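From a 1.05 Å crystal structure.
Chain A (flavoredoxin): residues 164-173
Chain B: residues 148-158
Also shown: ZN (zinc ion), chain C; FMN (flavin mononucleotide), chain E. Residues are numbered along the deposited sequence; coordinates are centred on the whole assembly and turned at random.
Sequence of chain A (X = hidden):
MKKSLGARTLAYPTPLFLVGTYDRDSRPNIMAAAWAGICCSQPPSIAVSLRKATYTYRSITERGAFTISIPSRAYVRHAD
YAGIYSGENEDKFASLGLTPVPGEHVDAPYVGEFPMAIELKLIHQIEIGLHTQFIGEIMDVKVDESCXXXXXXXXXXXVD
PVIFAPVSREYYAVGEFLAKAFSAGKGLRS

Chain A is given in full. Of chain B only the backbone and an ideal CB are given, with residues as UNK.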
# COMPACT_ATOMS: atom_id res chain seq x y z
N PHE A 164 7.41 -1.60 4.71
CA PHE A 164 8.39 -2.31 3.94
C PHE A 164 8.93 -1.46 2.79
O PHE A 164 8.15 -0.83 2.07
CB PHE A 164 7.83 -3.63 3.42
CG PHE A 164 8.70 -4.44 2.50
CD1 PHE A 164 9.96 -4.89 2.95
CD2 PHE A 164 8.34 -4.76 1.23
CE1 PHE A 164 10.75 -5.67 2.16
CE2 PHE A 164 9.09 -5.58 0.44
CZ PHE A 164 10.33 -6.03 0.89
N ALA A 165 10.25 -1.40 2.70
CA ALA A 165 10.97 -0.77 1.59
C ALA A 165 11.42 -1.88 0.64
O ALA A 165 12.39 -2.60 0.98
CB ALA A 165 12.15 0.03 2.11
N PRO A 166 10.76 -2.07 -0.50
CA PRO A 166 11.14 -3.15 -1.38
C PRO A 166 12.47 -2.92 -2.08
O PRO A 166 12.94 -1.78 -2.19
CB PRO A 166 9.98 -3.16 -2.40
CG PRO A 166 9.53 -1.74 -2.46
CD PRO A 166 9.63 -1.29 -1.03
N VAL A 167 13.08 -4.00 -2.53
CA VAL A 167 14.34 -4.05 -3.32
C VAL A 167 15.54 -3.84 -2.39
O VAL A 167 16.40 -4.69 -2.33
CB VAL A 167 14.37 -3.10 -4.53
CG1 VAL A 167 15.63 -3.34 -5.34
CG2 VAL A 167 13.14 -3.29 -5.40
N SER A 168 15.54 -2.71 -1.68
CA SER A 168 16.53 -2.58 -0.63
C SER A 168 16.21 -3.53 0.55
O SER A 168 17.10 -3.86 1.31
CB SER A 168 16.60 -1.15 -0.10
OG SER A 168 15.37 -0.74 0.40
N ARG A 169 14.98 -3.96 0.68
CA ARG A 169 14.59 -5.01 1.60
C ARG A 169 14.88 -4.62 3.05
O ARG A 169 15.63 -5.23 3.76
CB ARG A 169 15.25 -6.37 1.23
CG ARG A 169 14.69 -6.91 -0.08
CD ARG A 169 15.47 -8.08 -0.65
NE ARG A 169 14.86 -8.60 -1.84
CZ ARG A 169 15.30 -9.51 -2.68
NH1 ARG A 169 16.50 -10.14 -2.52
NH2 ARG A 169 14.60 -9.88 -3.75
N GLU A 170 14.16 -3.58 3.50
CA GLU A 170 14.27 -3.00 4.81
C GLU A 170 12.91 -2.69 5.38
O GLU A 170 11.94 -2.50 4.67
CB GLU A 170 15.12 -1.70 4.80
CG GLU A 170 16.57 -2.01 4.36
CD GLU A 170 17.60 -0.92 4.54
OE1 GLU A 170 17.21 0.25 4.44
OE2 GLU A 170 18.81 -1.24 4.74
N TYR A 171 12.86 -2.60 6.69
CA TYR A 171 11.67 -2.22 7.44
C TYR A 171 11.89 -0.90 8.17
O TYR A 171 12.95 -0.72 8.77
CB TYR A 171 11.35 -3.30 8.45
CG TYR A 171 11.01 -4.67 7.89
CD1 TYR A 171 11.71 -5.77 8.29
CD2 TYR A 171 9.99 -4.84 6.99
CE1 TYR A 171 11.42 -7.04 7.79
CE2 TYR A 171 9.66 -6.11 6.51
CZ TYR A 171 10.38 -7.20 6.92
OH TYR A 171 10.02 -8.40 6.42
N TYR A 172 10.88 -0.07 8.15
CA TYR A 172 10.86 1.27 8.75
C TYR A 172 9.63 1.47 9.60
O TYR A 172 8.59 0.86 9.38
CB TYR A 172 10.91 2.36 7.63
CG TYR A 172 12.31 2.49 7.07
CD1 TYR A 172 13.14 3.50 7.48
CD2 TYR A 172 12.80 1.60 6.13
CE1 TYR A 172 14.41 3.61 6.98
CE2 TYR A 172 14.06 1.67 5.64
CZ TYR A 172 14.89 2.70 6.07
OH TYR A 172 16.15 2.77 5.57
N ALA A 173 9.71 2.36 10.60
CA ALA A 173 8.60 2.84 11.38
C ALA A 173 7.92 4.03 10.69
O ALA A 173 8.52 4.66 9.81
CB ALA A 173 9.04 3.26 12.78
N UNK B 148 19.80 8.66 -3.56
CA UNK B 148 20.29 7.34 -3.74
C UNK B 148 21.45 7.05 -2.79
O UNK B 148 22.27 7.90 -2.46
CB UNK B 148 20.71 7.14 -5.20
N UNK B 149 21.49 5.77 -2.40
CA UNK B 149 22.64 5.25 -1.64
C UNK B 149 23.78 4.89 -2.59
O UNK B 149 23.62 4.83 -3.82
CB UNK B 149 22.24 4.03 -0.81
N UNK B 150 24.93 4.60 -2.02
CA UNK B 150 26.04 4.22 -2.89
C UNK B 150 25.75 2.99 -3.73
O UNK B 150 26.30 2.86 -4.83
CB UNK B 150 27.29 3.97 -2.05
N UNK B 151 24.88 2.08 -3.30
CA UNK B 151 24.61 0.92 -4.14
C UNK B 151 23.58 1.18 -5.24
O UNK B 151 23.21 0.29 -6.06
CB UNK B 151 24.13 -0.24 -3.26
N UNK B 152 23.11 2.43 -5.34
CA UNK B 152 22.19 2.82 -6.39
C UNK B 152 20.72 2.66 -6.11
O UNK B 152 19.87 3.00 -6.93
CB UNK B 152 22.52 2.02 -7.65
N UNK B 153 20.40 2.16 -4.93
CA UNK B 153 19.02 2.09 -4.51
C UNK B 153 18.62 3.31 -3.69
O UNK B 153 19.46 3.97 -3.11
CB UNK B 153 18.78 0.81 -3.71
N UNK B 154 17.34 3.63 -3.60
CA UNK B 154 16.97 4.81 -2.83
C UNK B 154 17.12 4.66 -1.33
O UNK B 154 16.98 3.58 -0.78
CB UNK B 154 15.52 5.19 -3.15
N UNK B 155 17.35 5.78 -0.67
CA UNK B 155 17.26 5.98 0.76
C UNK B 155 15.87 6.53 1.06
O UNK B 155 15.59 7.68 0.74
CB UNK B 155 18.36 6.92 1.27
N UNK B 156 15.01 5.69 1.66
CA UNK B 156 13.65 6.11 1.88
C UNK B 156 13.53 7.36 2.74
O UNK B 156 12.61 8.16 2.56
CB UNK B 156 12.86 4.97 2.52
N UNK B 157 14.44 7.58 3.68
CA UNK B 157 14.35 8.82 4.46
C UNK B 157 14.75 10.06 3.66
O UNK B 157 14.29 11.16 4.00
CB UNK B 157 15.23 8.71 5.70
N UNK B 158 15.59 9.92 2.63
CA UNK B 158 15.88 11.04 1.75
C UNK B 158 14.75 11.28 0.78
O UNK B 158 14.36 12.45 0.54
CB UNK B 158 17.18 10.80 0.99
ZN ZN C . 28.44 7.61 -0.56
N1 FMN E . 4.51 -13.56 -0.79
C2 FMN E . 3.40 -13.36 -1.56
O2 FMN E . 2.89 -14.30 -2.19
N3 FMN E . 2.86 -12.08 -1.65
C4 FMN E . 3.38 -10.96 -1.04
O4 FMN E . 2.83 -9.85 -1.18
C4A FMN E . 4.57 -11.15 -0.28
N5 FMN E . 5.17 -10.08 0.29
C5A FMN E . 6.21 -10.37 1.14
C6 FMN E . 6.85 -9.27 1.79
C7 FMN E . 7.88 -9.42 2.70
C7M FMN E . 8.58 -8.25 3.34
C8 FMN E . 8.28 -10.78 3.02
C8M FMN E . 9.34 -10.99 4.08
C9 FMN E . 7.72 -11.85 2.34
C9A FMN E . 6.70 -11.68 1.42
N10 FMN E . 6.11 -12.73 0.69
C10 FMN E . 5.02 -12.49 -0.12
C1' FMN E . 6.63 -14.12 0.85
C2' FMN E . 5.75 -14.97 1.75
O2' FMN E . 5.42 -14.32 2.98
C3' FMN E . 6.50 -16.27 2.08
O3' FMN E . 6.58 -17.02 0.85
C4' FMN E . 5.88 -17.10 3.18
O4' FMN E . 6.89 -18.06 3.58
C5' FMN E . 4.65 -17.84 2.77
O5' FMN E . 4.18 -18.61 3.92
P FMN E . 3.11 -19.80 3.75
O1P FMN E . 3.70 -20.84 2.78
O2P FMN E . 1.80 -19.26 3.23
O3P FMN E . 3.04 -20.31 5.18

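Position 148 has nothing of chain A within 5.5 Å of its ideal CB, so the visible atoms set no preference; the deposited residue is B:Leu148, which makes no contact with the stretch.

At 149 CA-to-CB points toward chain A, but again no atom lies within 5.5 Å of the CB. A short side chain would stop in open space. Chain A offers the carboxylate of A:Glu170 and the carbonyl O of A:Ser168, so a long donor, lysine or arginine, would suit. The residue is B:Arg149. Its NH1 lies 3.6 Å from A:Glu170 OE2, a long salt bridge with the carboxylate oxygen near the guanidinium plane. The shorter link runs through water 1, which accepts from B:Arg149 NH2 (2.8 Å) and donates to A:Ser168 O (2.7 Å).

Position 150 is out of reach, yet the zinc ion lies nearby, which favours a ligand such as aspartate, glutamate or histidine. B:Asp150 binds it through both oxygens, OD1 at 2.0 Å and OD2 at 2.5 Å from ZN.

At 151 the CB points toward chain A without reaching it, and small polar residues common in turns would fit. B:Asp151 works within its own chain: its OD2 forms a salt bridge with B:Arg149 NH2 (2.7 Å), and its OD1 accepts from B:Arg149 NE (3.1 Å), holding the guanidinium from one side.

Position 152, with phi/psi of 89/0, closes a type I turn that begins at 149. A CB here would be jammed against the preceding carbonyl O, which by itself calls for glycine, and B:Gly152 is found.

The ideal CB of 153 lies 4.6 Å from A:Ser168 CB and 5.5 Å from A:Val167 CG1, pointing toward both. A medium-sized apolar side chain, leucine, isoleucine or methionine, would suit. B:Leu153 places CD2 3.7 Å from A:Val167 CG1 and CD1 3.8 Å from A:Ser168 CA. Its backbone N also donates to B:Asp151 OD1 (3.0 Å).

Position 154 points sideways; its phi of -73° permits proline, among many others, and B:Pro154 is deposited.

At 155 the CB points away from chain A, immediately before a helix, where serine, threonine, asparagine or aspartate could cap. B:Asp155 does so: OD2 accepts weak bonds from the backbone N of 157 (2.9 Å) and of 158 (3.4 Å).

The ideal CB of 156 is 4.7 Å from A:Tyr172 CZ and 5.0 Å from A:Ala165 CB, so a branched or long apolar residue would fill the space. B:Ile156 sets CG2 over the ring face, 3.4 Å from the A:Tyr172 ring centroid and 15° off its normal, a CH-pi contact; its CD1 reaches A:Ala165 CB at 4.4 Å.

At 157 CA-to-CB points sideways, and the ideal CB lies 5.3 Å from A:Tyr172 CE1, where a modest polar side chain fits. B:Asn157 brings OD1 to 3.5 Å from A:Tyr172 CE1, at the ring edge; water 3 donates to B:Asn157 OD1 (2.8 Å) and A:Tyr172 OH (3.2 Å).

Position 158 is out of reach, leaving the choice open; B:Lys158 is deposited.

Chain B 148-158: LRDDGLPDINK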
# COMPACT_ATOMS: atom_id res chain seq x y z
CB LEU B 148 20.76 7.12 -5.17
CG LEU B 148 19.66 7.26 -6.25
CD1 LEU B 148 20.26 7.18 -7.65
CD2 LEU B 148 18.57 6.21 -5.99
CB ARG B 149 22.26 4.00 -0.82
CG ARG B 149 20.99 4.09 -0.04
CD ARG B 149 20.56 2.85 0.67
NE ARG B 149 20.62 1.61 -0.09
CZ ARG B 149 20.14 0.50 0.48
NH1 ARG B 149 19.55 0.51 1.66
NH2 ARG B 149 20.23 -0.62 -0.19
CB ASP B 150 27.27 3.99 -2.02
CG ASP B 150 27.75 5.24 -1.31
OD1 ASP B 150 27.17 6.31 -1.44
OD2 ASP B 150 28.61 5.14 -0.44
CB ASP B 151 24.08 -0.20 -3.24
CG ASP B 151 22.72 0.03 -2.63
OD1 ASP B 151 22.15 1.10 -2.68
OD2 ASP B 151 22.19 -0.93 -2.00
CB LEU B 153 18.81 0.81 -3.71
CG LEU B 153 19.01 -0.48 -4.52
CD1 LEU B 153 18.75 -1.66 -3.59
CD2 LEU B 153 18.14 -0.60 -5.73
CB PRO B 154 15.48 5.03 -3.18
CG PRO B 154 15.24 4.14 -4.38
CD PRO B 154 16.17 2.97 -4.17
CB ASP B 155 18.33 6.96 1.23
CG ASP B 155 18.34 7.18 2.71
OD1 ASP B 155 19.47 7.48 3.19
OD2 ASP B 155 17.32 7.04 3.37
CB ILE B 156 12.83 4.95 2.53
CG1 ILE B 156 11.32 5.24 2.44
CG2 ILE B 156 13.32 4.64 3.91
CD1 ILE B 156 10.51 4.05 2.86
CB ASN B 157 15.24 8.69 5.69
CG ASN B 157 14.75 7.75 6.73
OD1 ASN B 157 15.55 6.90 7.19
ND2 ASN B 157 13.46 7.84 7.12
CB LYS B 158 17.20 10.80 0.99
CG LYS B 158 18.41 10.86 1.94
CD LYS B 158 19.69 10.52 1.20
CE LYS B 158 20.96 10.90 1.95
NZ LYS B 158 22.10 10.84 0.97
O HOH W 1 19.58 -2.74 1.59
O HOH W 2 18.51 3.20 3.39
O HOH W 3 17.60 5.62 5.86
O HOH W 4 29.04 8.22 -2.55
O HOH W 5 27.46 9.24 -0.45
O HOH W 6 27.64 7.11 1.52
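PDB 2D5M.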